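Translation initiation factor 6 (Methanocaldococcus jannaschii, PDB 1G61) binds the 50S ribosomal subunit and keeps it from joining the 30S subunit to form the 70S initiation complex. Local coordinates at residues Y68-P73 with L95-I100; L62-K67 with N109-N114; T188-T193 with G210-G215; P13-L18 with C199-S204. All coordinates share one frame; numbering follows the deposited sequence.

Interaction 1 of 4, residues Y68-P73 with L95-I100; sequences YGLLLP and LNVEII
Leu72 and Val97 meet on the face of the sheet that lies against helix 78-90. Leu72 CD1 comes within 3.9 Å of Val97 CG1, and the two side chains cross obliquely. Next to them Leu70 CB packs on Leu95 CD1 at 4.0 Å. Leu81, Ile84 and Leu88 of the helix touch this same layer. On the other face Leu71 lies against two residues of strand 96-100. Its CD2 is 4.0 Å from Glu98 CB, and its CB is 4.1 Å from Ile100 CG1. Helix 128-135 touches that face.

The side towards solvent is looser. Asn96 is exposed there, and its amide makes no hydrogen bond to Tyr68. Of the Glu98 side chain CB alone touches Leu71; chi2 (69°) bends CD aside, and the carboxylate end leads away from strand 69-73. Asp130 and Ser134 partly cover it.

Five backbone hydrogen bonds join the strands. Asn96 N to Tyr68 O, at 2.8 Å, is the first of them, and Ile100 N to Leu72 O the last. The parallel strands 69-73 and 96-100, joined through helix 78-90, form a beta-alpha-beta unit of this alpha-beta fold.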
loop_
_atom_site.group_PDB
_atom_site.type_symbol
_atom_site.label_atom_id
_atom_site.label_comp_id
_atom_site.label_asym_id
_atom_site.label_seq_id
_atom_site.Cartn_x
_atom_site.Cartn_y
_atom_site.Cartn_z
ATOM N N TYR A 68 13.081 0.945 -0.502
ATOM C CA TYR A 68 14.039 1.588 -1.411
ATOM C C TYR A 68 13.534 2.879 -2.038
ATOM O O TYR A 68 14.381 3.736 -2.348
ATOM C CB TYR A 68 14.390 0.614 -2.539
ATOM C CG TYR A 68 15.120 -0.631 -2.034
ATOM C CD1 TYR A 68 14.496 -1.886 -2.009
ATOM C CD2 TYR A 68 16.433 -0.556 -1.598
ATOM C CE1 TYR A 68 15.134 -3.034 -1.569
ATOM C CE2 TYR A 68 17.081 -1.692 -1.141
ATOM C CZ TYR A 68 16.439 -2.922 -1.119
ATOM O OH TYR A 68 17.154 -4.009 -0.670
ATOM N N GLY A 69 12.219 3.002 -2.248
ATOM C CA GLY A 69 11.759 4.114 -3.054
ATOM C C GLY A 69 10.403 4.603 -2.611
ATOM O O GLY A 69 9.639 3.897 -1.910
ATOM N N LEU A 70 10.078 5.813 -3.028
ATOM C CA LEU A 70 8.770 6.436 -2.798
ATOM C C LEU A 70 8.341 7.047 -4.113
ATOM O O LEU A 70 9.078 7.906 -4.636
ATOM C CB LEU A 70 8.873 7.519 -1.705
ATOM C CG LEU A 70 7.598 8.415 -1.529
ATOM C CD1 LEU A 70 6.416 7.609 -1.071
ATOM C CD2 LEU A 70 7.928 9.563 -0.602
ATOM N N LEU A 71 7.185 6.633 -4.606
ATOM C CA LEU A 71 6.682 7.145 -5.896
ATOM C C LEU A 71 5.567 8.171 -5.641
ATOM O O LEU A 71 4.630 7.895 -4.876
ATOM C CB LEU A 71 6.113 6.027 -6.755
ATOM C CG LEU A 71 6.985 4.804 -6.951
ATOM C CD1 LEU A 71 6.282 3.792 -7.867
ATOM C CD2 LEU A 71 8.324 5.197 -7.550
ATOM N N LEU A 72 5.667 9.309 -6.307
ATOM C CA LEU A 72 4.685 10.386 -6.127
ATOM C C LEU A 72 4.141 10.745 -7.505
ATOM O O LEU A 72 4.871 10.679 -8.498
ATOM C CB LEU A 72 5.374 11.567 -5.476
ATOM C CG LEU A 72 5.825 11.323 -4.037
ATOM C CD1 LEU A 72 6.787 12.430 -3.597
ATOM C CD2 LEU A 72 4.623 11.246 -3.102
ATOM N N PRO A 73 2.885 11.188 -7.578
ATOM C CA PRO A 73 2.283 11.591 -8.846
ATOM C C PRO A 73 2.705 13.003 -9.215
ATOM O O PRO A 73 3.241 13.794 -8.401
ATOM C CB PRO A 73 0.778 11.520 -8.512
ATOM C CG PRO A 73 0.710 12.005 -7.084
ATOM C CD PRO A 73 1.922 11.314 -6.453
ATOM N N LEU A 95 15.629 7.172 0.609
ATOM C CA LEU A 95 14.794 6.555 -0.406
ATOM C C LEU A 95 15.030 7.221 -1.748
ATOM O O LEU A 95 15.372 8.414 -1.813
ATOM C CB LEU A 95 13.303 6.744 -0.120
ATOM C CG LEU A 95 12.797 6.208 1.227
ATOM C CD1 LEU A 95 11.287 6.349 1.327
ATOM C CD2 LEU A 95 13.167 4.764 1.410
ATOM N N ASN A 96 14.748 6.469 -2.810
ATOM C CA ASN A 96 14.707 7.007 -4.158
ATOM C C ASN A 96 13.355 7.692 -4.327
ATOM O O ASN A 96 12.373 6.981 -4.601
ATOM C CB ASN A 96 14.870 5.885 -5.184
ATOM C CG ASN A 96 16.177 5.135 -5.105
ATOM O OD1 ASN A 96 17.234 5.735 -4.899
ATOM N ND2 ASN A 96 16.149 3.814 -5.270
ATOM N N VAL A 97 13.249 9.006 -4.098
ATOM C CA VAL A 97 11.967 9.694 -4.241
ATOM C C VAL A 97 11.789 10.056 -5.717
ATOM O O VAL A 97 12.586 10.785 -6.286
ATOM C CB VAL A 97 11.911 10.930 -3.341
ATOM C CG1 VAL A 97 10.573 11.658 -3.500
ATOM C CG2 VAL A 97 12.161 10.467 -1.896
ATOM N N GLU A 98 10.727 9.513 -6.324
ATOM C CA GLU A 98 10.588 9.596 -7.791
ATOM C C GLU A 98 9.206 10.072 -8.154
ATOM O O GLU A 98 8.212 9.484 -7.663
ATOM C CB GLU A 98 10.876 8.215 -8.398
ATOM C CG GLU A 98 10.500 8.070 -9.850
ATOM C CD GLU A 98 11.327 8.864 -10.832
ATOM O OE1 GLU A 98 12.269 9.575 -10.405
ATOM O OE2 GLU A 98 11.056 8.785 -12.057
ATOM N N ILE A 99 9.082 11.125 -8.967
ATOM C CA ILE A 99 7.785 11.541 -9.490
ATOM C C ILE A 99 7.548 10.756 -10.781
ATOM O O ILE A 99 8.335 10.829 -11.748
ATOM C CB ILE A 99 7.755 13.059 -9.726
ATOM C CG1 ILE A 99 7.997 13.819 -8.398
ATOM C CG2 ILE A 99 6.458 13.437 -10.440
ATOM C CD1 ILE A 99 8.115 15.327 -8.554
ATOM N N ILE A 100 6.460 9.986 -10.769
ATOM C CA ILE A 100 6.003 9.221 -11.936
ATOM C C ILE A 100 5.001 10.111 -12.664
ATOM O O ILE A 100 3.910 10.387 -12.140
ATOM C CB ILE A 100 5.355 7.904 -11.488
ATOM C CG1 ILE A 100 6.335 6.978 -10.747
ATOM C CG2 ILE A 100 4.710 7.228 -12.695
ATOM C CD1 ILE A 100 7.519 6.501 -11.580
#

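Interaction 2 of 4, residues L62-K67 with N109-N114; sequences LSVANK and NLILTN
Val64 overlaps Ile111 and Thr113 with both of its methyls. CG1, anti to the backbone N (chi1 169°), meets Thr113 CG2 at 3.6 Å. CG2 meets Ile111 CB at 3.8 Å, and the Val64 and Ile111 side chains cross at about a right angle. The strands belong to two separate three-stranded sheets of the alpha-beta barrel. Strand 64-65 is an outermost strand of one sheet and strand 111-113 of the other. They run in similar directions near the centre of the chain. No backbone hydrogen bond links them, so the join is made by side chains and water.

Asn66 makes the direct polar link. Its CG sits between the backbone N and the carbonyl carbon (chi1 72°). From there ND2 donates to Asn114 O at 3.0 Å, almost straight, with the acceptor close to the amide plane of Asn66. The donor is tilted 30° from the carbonyl plane of Asn114. ND2 also bonds Leu135 O, while OD1 accepts from Tyr68 N and Gly69 N, so this buried amide is used at both ends. An alanine here would probably leave Asn114 O without this donor, Tyr68 N and Gly69 N without their acceptor, and the two strands less firmly joined.

Thr113 CG2 also touches Ala65 O at 3.7 Å. Beside this methyl one water bridges the two backbones, 2.7 Å from Ala65 O and 2.9 Å from Thr113 O.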
loop_
_atom_site.group_PDB
_atom_site.type_symbol
_atom_site.label_atom_id
_atom_site.label_comp_id
_atom_site.label_asym_id
_atom_site.label_seq_id
_atom_site.Cartn_x
_atom_site.Cartn_y
_atom_site.Cartn_z
ATOM N N LEU A 62 -2.696 7.651 -4.125
ATOM C CA LEU A 62 -1.850 8.486 -4.981
ATOM C C LEU A 62 -0.379 8.130 -4.945
ATOM O O LEU A 62 0.376 8.571 -5.809
ATOM C CB LEU A 62 -1.981 9.958 -4.550
ATOM C CG LEU A 62 -3.337 10.617 -4.835
ATOM C CD1 LEU A 62 -3.362 11.973 -4.125
ATOM C CD2 LEU A 62 -3.466 10.724 -6.343
ATOM N N SER A 63 0.074 7.354 -3.971
ATOM C CA SER A 63 1.509 7.134 -3.775
ATOM C C SER A 63 1.768 5.682 -3.438
ATOM O O SER A 63 0.842 4.961 -3.051
ATOM C CB SER A 63 1.969 8.086 -2.660
ATOM O OG SER A 63 3.335 7.827 -2.399
ATOM N N VAL A 64 3.039 5.280 -3.574
ATOM C CA VAL A 64 3.560 3.933 -3.344
ATOM C C VAL A 64 4.907 4.028 -2.682
ATOM O O VAL A 64 5.670 4.948 -3.022
ATOM C CB VAL A 64 3.778 3.313 -4.753
ATOM C CG1 VAL A 64 4.544 2.056 -4.712
ATOM C CG2 VAL A 64 2.428 3.112 -5.430
ATOM N N ALA A 65 5.244 3.096 -1.794
ATOM C CA ALA A 65 6.583 3.108 -1.240
ATOM C C ALA A 65 7.018 1.714 -0.826
ATOM O O ALA A 65 6.177 0.841 -0.574
ATOM C CB ALA A 65 6.705 4.032 -0.023
ATOM N N ASN A 66 8.329 1.550 -0.789
ATOM C CA ASN A 66 8.872 0.313 -0.195
ATOM C C ASN A 66 10.143 0.736 0.548
ATOM O O ASN A 66 10.324 1.934 0.847
ATOM C CB ASN A 66 9.048 -0.798 -1.213
ATOM C CG ASN A 66 10.180 -0.603 -2.196
ATOM O OD1 ASN A 66 10.834 0.465 -2.186
ATOM N ND2 ASN A 66 10.431 -1.632 -3.027
ATOM N N LYS A 67 11.015 -0.222 0.887
ATOM C CA LYS A 67 12.238 0.159 1.646
ATOM C C LYS A 67 13.153 1.058 0.823
ATOM O O LYS A 67 13.941 1.830 1.399
ATOM C CB LYS A 67 13.028 -1.084 2.017
ATOM C CG LYS A 67 14.152 -0.822 3.025
ATOM C CD LYS A 67 15.039 -2.099 3.237
ATOM C CE LYS A 67 16.101 -2.171 2.160
ATOM N NZ LYS A 67 16.916 -3.431 2.229
ATOM N N ASN A 109 -3.226 2.969 -6.541
ATOM C CA ASN A 109 -4.223 2.056 -7.082
ATOM C C ASN A 109 -3.605 1.184 -8.189
ATOM O O ASN A 109 -4.114 0.086 -8.438
ATOM C CB ASN A 109 -5.381 2.834 -7.675
ATOM C CG ASN A 109 -6.301 3.569 -6.730
ATOM O OD1 ASN A 109 -7.187 4.286 -7.206
ATOM N ND2 ASN A 109 -6.091 3.396 -5.444
ATOM N N LEU A 110 -2.573 1.710 -8.836
ATOM C CA LEU A 110 -2.028 1.083 -10.060
ATOM C C LEU A 110 -0.784 0.226 -9.842
ATOM O O LEU A 110 -0.313 -0.440 -10.777
ATOM C CB LEU A 110 -1.680 2.187 -11.064
ATOM C CG LEU A 110 -2.851 3.024 -11.547
ATOM C CD1 LEU A 110 -2.309 4.243 -12.273
ATOM C CD2 LEU A 110 -3.737 2.208 -12.467
ATOM N N ILE A 111 -0.215 0.257 -8.634
ATOM C CA ILE A 111 1.051 -0.421 -8.347
ATOM C C ILE A 111 0.920 -1.162 -7.020
ATOM O O ILE A 111 0.345 -0.613 -6.049
ATOM C CB ILE A 111 2.190 0.612 -8.268
ATOM C CG1 ILE A 111 2.331 1.362 -9.603
ATOM C CG2 ILE A 111 3.505 -0.045 -7.832
ATOM C CD1 ILE A 111 3.271 2.573 -9.543
ATOM N N LEU A 112 1.489 -2.342 -6.971
ATOM C CA LEU A 112 1.468 -3.185 -5.783
ATOM C C LEU A 112 2.895 -3.659 -5.523
ATOM O O LEU A 112 3.415 -4.370 -6.381
ATOM C CB LEU A 112 0.536 -4.356 -6.039
ATOM C CG LEU A 112 0.351 -5.411 -4.975
ATOM C CD1 LEU A 112 -0.433 -4.845 -3.792
ATOM C CD2 LEU A 112 -0.406 -6.597 -5.580
ATOM N N THR A 113 3.517 -3.299 -4.412
ATOM C CA THR A 113 4.934 -3.600 -4.209
ATOM C C THR A 113 5.223 -4.017 -2.790
ATOM O O THR A 113 4.637 -3.490 -1.836
ATOM C CB THR A 113 5.797 -2.393 -4.601
ATOM O OG1 THR A 113 7.188 -2.799 -4.691
ATOM C CG2 THR A 113 5.698 -1.203 -3.624
ATOM N N ASN A 114 6.200 -4.931 -2.665
ATOM C CA ASN A 114 6.851 -5.092 -1.362
ATOM C C ASN A 114 8.335 -4.767 -1.574
ATOM O O ASN A 114 8.680 -4.036 -2.539
ATOM C CB ASN A 114 6.591 -6.440 -0.710
ATOM C CG ASN A 114 7.116 -7.618 -1.498
ATOM O OD1 ASN A 114 7.836 -7.446 -2.493
ATOM N ND2 ASN A 114 6.773 -8.837 -1.045
HETATM O O HOH W 1 5.970 -1.756 0.089
#

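Interaction 3 of 4, residues T188-T193 with G210-G215; sequences TANKGT and GGDTTG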
loop_
_atom_site.group_PDB
_atom_site.type_symbol
_atom_site.label_atom_id
_atom_site.label_comp_id
_atom_site.label_asym_id
_atom_site.label_seq_id
_atom_site.Cartn_x
_atom_site.Cartn_y
_atom_site.Cartn_z
ATOM N N THR A 188 -12.181 -11.007 1.286
ATOM C CA THR A 188 -12.723 -9.639 1.295
ATOM C C THR A 188 -12.360 -8.913 2.585
ATOM O O THR A 188 -11.823 -9.491 3.538
ATOM C CB THR A 188 -14.251 -9.639 1.099
ATOM O OG1 THR A 188 -14.851 -10.467 2.110
ATOM C CG2 THR A 188 -14.641 -10.203 -0.268
ATOM N N ALA A 189 -12.659 -7.612 2.611
ATOM C CA ALA A 189 -12.522 -6.840 3.846
ATOM C C ALA A 189 -13.719 -5.893 3.946
ATOM O O ALA A 189 -14.467 -5.751 2.974
ATOM C CB ALA A 189 -11.203 -6.095 3.857
ATOM N N ASN A 190 -13.885 -5.284 5.104
ATOM C CA ASN A 190 -14.971 -4.331 5.282
ATOM C C ASN A 190 -16.329 -4.940 4.876
ATOM O O ASN A 190 -17.136 -4.278 4.248
ATOM C CB ASN A 190 -14.703 -3.028 4.548
ATOM C CG ASN A 190 -13.771 -2.088 5.304
ATOM O OD1 ASN A 190 -13.656 -2.189 6.538
ATOM N ND2 ASN A 190 -13.104 -1.199 4.585
ATOM N N LYS A 191 -16.592 -6.153 5.267
ATOM C CA LYS A 191 -17.888 -6.800 5.056
ATOM C C LYS A 191 -18.211 -6.917 3.571
ATOM O O LYS A 191 -19.274 -6.534 3.096
ATOM C CB LYS A 191 -19.010 -6.078 5.805
ATOM C CG LYS A 191 -20.237 -6.950 6.058
ATOM C CD LYS A 191 -21.375 -6.050 6.567
ATOM C CE LYS A 191 -22.600 -6.899 6.872
ATOM N NZ LYS A 191 -23.668 -6.130 7.527
ATOM N N GLY A 192 -17.238 -7.549 2.853
ATOM C CA GLY A 192 -17.562 -7.933 1.505
ATOM C C GLY A 192 -16.924 -7.104 0.427
ATOM O O GLY A 192 -17.088 -7.370 -0.766
ATOM N N THR A 193 -16.153 -6.072 0.745
ATOM C CA THR A 193 -15.465 -5.291 -0.273
ATOM C C THR A 193 -14.378 -6.149 -0.885
ATOM O O THR A 193 -13.561 -6.745 -0.154
ATOM C CB THR A 193 -14.909 -4.010 0.395
ATOM O OG1 THR A 193 -16.042 -3.242 0.860
ATOM C CG2 THR A 193 -14.123 -3.157 -0.587
ATOM N N GLY A 210 -9.825 -2.030 7.815
ATOM C CA GLY A 210 -10.991 -1.176 7.954
ATOM C C GLY A 210 -11.951 -1.724 9.014
ATOM O O GLY A 210 -12.140 -2.945 9.169
ATOM N N GLY A 211 -12.595 -0.809 9.740
ATOM C CA GLY A 211 -13.439 -1.097 10.893
ATOM C C GLY A 211 -14.608 -2.023 10.601
ATOM O O GLY A 211 -15.132 -2.699 11.523
ATOM N N ASP A 212 -15.126 -2.125 9.376
ATOM C CA ASP A 212 -16.252 -2.986 9.091
ATOM C C ASP A 212 -15.855 -4.440 8.837
ATOM O O ASP A 212 -16.697 -5.292 8.632
ATOM C CB ASP A 212 -17.001 -2.466 7.862
ATOM C CG ASP A 212 -17.625 -1.099 8.157
ATOM O OD1 ASP A 212 -18.169 -0.904 9.276
ATOM O OD2 ASP A 212 -17.596 -0.257 7.240
ATOM N N THR A 213 -14.546 -4.705 8.804
ATOM C CA THR A 213 -14.078 -6.066 8.553
ATOM C C THR A 213 -14.661 -7.036 9.566
ATOM O O THR A 213 -14.623 -6.759 10.778
ATOM C CB THR A 213 -12.534 -6.056 8.569
ATOM O OG1 THR A 213 -12.116 -5.187 7.510
ATOM C CG2 THR A 213 -11.937 -7.423 8.305
ATOM N N THR A 214 -15.176 -8.161 9.099
ATOM C CA THR A 214 -15.791 -9.131 9.987
ATOM C C THR A 214 -14.810 -10.130 10.587
ATOM O O THR A 214 -13.632 -10.239 10.214
ATOM C CB THR A 214 -16.864 -9.938 9.219
ATOM O OG1 THR A 214 -16.160 -10.775 8.289
ATOM C CG2 THR A 214 -17.805 -8.996 8.485
ATOM N N GLY A 215 -15.255 -10.939 11.541
ATOM C CA GLY A 215 -14.435 -12.004 12.155
ATOM C C GLY A 215 -13.966 -12.986 11.086
ATOM O O GLY A 215 -12.755 -13.262 11.056
#
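Thr213 holds OG1 anti to its carbonyl carbon (chi1 -61°), where it accepts from Asn190 N at 3.0 Å. Asn190 holds CG anti to its own carbonyl carbon (chi1 -81°), which sets the amide group over the turn beside Gly210. The Thr213 hydroxyl donates to Gly210 O at 2.8 Å, and Thr213 N reaches that oxygen from the same face of its plane. The type I turn from Gly210 to Thr213 is thus gripped twice at one carbonyl.

Asn190 OD1 lies 3.0 Å from Gly210 C. A side chain on Gly210 would run into it. The bond from Asp212 N to this OD1 is weak, at 3.2 Å. The firmer hold on the amide is from ND2 to Pro13 O. Asp212 OD1 bonds the hydroxyl of Tyr8. At the outer side Lys191 CG rests on Thr214 CG2 at 4.0 Å.

A valine in place of Thr213 would probably leave Asn190 N without its acceptor and Gly210 O without its hydroxyl donor, so that the turn is held at that carbonyl by Thr213 N.

Glu217 ties the segments together further, accepting from Lys191 N, Gly192 N and Thr214 N. Asn190 and Lys191 have left-handed helical backbone angles, and Gly192 also has a positive phi. Gly192 and Thr193 both face Ala189. The arrangement is a G1 beta bulge in one loop, docked on a beta turn that leads into the N-cap, Thr214, of helix 215-225.

Interaction 4 of 4, residues P13-L18 with C199-S204; sequences PTIGVL and CIIANS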
loop_
_atom_site.group_PDB
_atom_site.type_symbol
_atom_site.label_atom_id
_atom_site.label_comp_id
_atom_site.label_asym_id
_atom_site.label_seq_id
_atom_site.Cartn_x
_atom_site.Cartn_y
_atom_site.Cartn_z
ATOM N N PRO A 13 -13.921 3.802 6.507
ATOM C CA PRO A 13 -13.353 2.461 6.641
ATOM C C PRO A 13 -12.325 2.114 5.571
ATOM O O PRO A 13 -11.660 1.065 5.665
ATOM C CB PRO A 13 -14.569 1.545 6.465
ATOM C CG PRO A 13 -15.438 2.325 5.512
ATOM C CD PRO A 13 -15.261 3.802 5.876
ATOM N N THR A 14 -12.178 2.946 4.566
ATOM C CA THR A 14 -11.338 2.722 3.387
ATOM C C THR A 14 -9.911 3.097 3.687
ATOM O O THR A 14 -9.402 4.029 3.082
ATOM C CB THR A 14 -11.864 3.653 2.266
ATOM O OG1 THR A 14 -13.275 3.704 2.374
ATOM C CG2 THR A 14 -11.550 3.028 0.952
ATOM N N ILE A 15 -9.264 2.410 4.646
ATOM C CA ILE A 15 -7.919 2.712 5.164
ATOM C C ILE A 15 -6.869 2.829 4.091
ATOM O O ILE A 15 -6.005 3.719 4.153
ATOM C CB ILE A 15 -7.447 1.596 6.197
ATOM C CG1 ILE A 15 -8.431 1.400 7.329
ATOM C CG2 ILE A 15 -6.044 1.858 6.717
ATOM C CD1 ILE A 15 -8.902 2.791 7.891
ATOM N N GLY A 16 -6.905 1.921 3.118
ATOM C CA GLY A 16 -5.891 1.815 2.072
ATOM C C GLY A 16 -5.943 2.945 1.045
ATOM O O GLY A 16 -4.946 3.213 0.364
ATOM N N VAL A 17 -7.113 3.613 0.893
ATOM C CA VAL A 17 -7.144 4.821 0.045
ATOM C C VAL A 17 -6.466 5.980 0.737
ATOM O O VAL A 17 -5.893 6.878 0.129
ATOM C CB VAL A 17 -8.608 5.157 -0.250
ATOM C CG1 VAL A 17 -8.848 6.562 -0.804
ATOM C CG2 VAL A 17 -9.148 4.119 -1.247
ATOM N N LEU A 18 -6.549 5.988 2.079
ATOM C CA LEU A 18 -6.097 7.105 2.873
ATOM C C LEU A 18 -4.657 7.014 3.379
ATOM O O LEU A 18 -4.156 7.978 3.960
ATOM C CB LEU A 18 -7.014 7.221 4.123
ATOM C CG LEU A 18 -8.476 7.605 3.828
ATOM C CD1 LEU A 18 -9.264 7.545 5.129
ATOM C CD2 LEU A 18 -8.553 9.019 3.242
ATOM N N CYS A 199 -8.783 -1.280 1.690
ATOM C CA CYS A 199 -9.346 -1.492 3.029
ATOM C C CYS A 199 -8.312 -1.762 4.113
ATOM O O CYS A 199 -8.675 -1.792 5.303
ATOM C CB CYS A 199 -10.282 -2.727 3.010
ATOM S SG CYS A 199 -11.674 -2.549 1.860
ATOM N N ILE A 200 -7.066 -1.985 3.756
ATOM C CA ILE A 200 -6.060 -2.518 4.684
ATOM C C ILE A 200 -4.693 -1.918 4.363
ATOM O O ILE A 200 -4.340 -1.782 3.201
ATOM C CB ILE A 200 -5.916 -4.028 4.494
ATOM C CG1 ILE A 200 -7.224 -4.799 4.784
ATOM C CG2 ILE A 200 -4.763 -4.577 5.332
ATOM C CD1 ILE A 200 -7.210 -6.225 4.313
ATOM N N ILE A 201 -3.949 -1.565 5.394
ATOM C CA ILE A 201 -2.502 -1.354 5.218
ATOM C C ILE A 201 -1.793 -2.344 6.139
ATOM O O ILE A 201 -2.246 -2.660 7.250
ATOM C CB ILE A 201 -2.075 0.098 5.482
ATOM C CG1 ILE A 201 -2.363 0.528 6.927
ATOM C CG2 ILE A 201 -2.723 1.056 4.486
ATOM C CD1 ILE A 201 -1.843 1.901 7.298
ATOM N N ALA A 202 -0.686 -2.879 5.691
ATOM C CA ALA A 202 0.017 -3.895 6.452
ATOM C C ALA A 202 1.516 -3.926 6.106
ATOM O O ALA A 202 1.920 -3.561 5.001
ATOM C CB ALA A 202 -0.553 -5.274 6.113
ATOM N N ASN A 203 2.272 -4.415 7.058
ATOM C CA ASN A 203 3.669 -4.779 6.813
ATOM C C ASN A 203 3.908 -6.127 7.507
ATOM O O ASN A 203 2.959 -6.810 7.895
ATOM C CB ASN A 203 4.647 -3.663 7.199
ATOM C CG ASN A 203 4.605 -3.336 8.664
ATOM O OD1 ASN A 203 4.177 -4.171 9.485
ATOM N ND2 ASN A 203 5.058 -2.132 9.070
ATOM N N SER A 204 5.182 -6.539 7.624
ATOM C CA SER A 204 5.463 -7.859 8.203
ATOM C C SER A 204 5.178 -7.898 9.699
ATOM O O SER A 204 5.195 -9.010 10.270
ATOM C CB SER A 204 6.927 -8.257 7.934
ATOM O OG SER A 204 7.777 -7.461 8.762
#
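Ile15 meets Ile201 with its CG2 branch. Chi1 of Ile15 is -55°, which puts CG2 anti to the backbone N and CG1 beside it. CG2 comes 3.9 Å from Ile201 CG1 and 4.1 Å from Ile201 CG2. The two side chains cross at about a right angle. Ile201 has the less usual torsion: its CG1 takes the crowded position between the backbone N and the carbonyl carbon (chi1 62°). That leaves CG2 anti to the carbonyl carbon, where it touches Gly16 CA at 4.1 Å.

The base of Ile15 lies on the backbone of Cys199. Its CB is 3.7 Å from Cys199 O. The far end of Ile15 leads away from strand 200-202, as chi2 is bent to -45°. Gly16 comes so close that a CB on it would be crowded against Cys199 N. No hydrogen bond joins the two segments themselves, but Gly16 has a backbone hydrogen bond with Ala198, the residue before Cys199.

Strand 200-202 forms a mixed sheet with strands 207-210 and 4-7. The N-terminal strand 4-7 runs parallel to strand 207-210 from near the other end of the chain, consistent with the velcro closure described for this alpha-beta barrel. The weakly bonded helix 15-18 packs beside this sheet.

Thr14 is the centre of an inverse gamma turn that leads into the helix. Cys199 turns SG off to the far side, against Asn190 and Thr193. Ile200 also points away from the segment 13-18, and packs on Val155, Val209 and Ile221.

Interaction 1 is nested along the chain inside the loop closed by interaction 2, and both lie inside the long loop closed by interaction 4. Interactions 3 and 4 cross, with their segments alternating. Interactions 1 and 2 have centres about 9 Å apart and share the sheet of strands 64-65, 69-73 and 96-100, where Leu71 pairs with Val64. Interactions 3 and 4 have centres about 12 Å apart and meet through Gly210 N with Cys199 O. Interactions 1 and 3 lie on opposite sides of the chain's centre, about 30 Å between centres. Interactions 2 and 4 are nearer the middle. Together they run from a beta-alpha-beta unit to the sheet where the chain ends meet, consistent with the barrel's velcro closure.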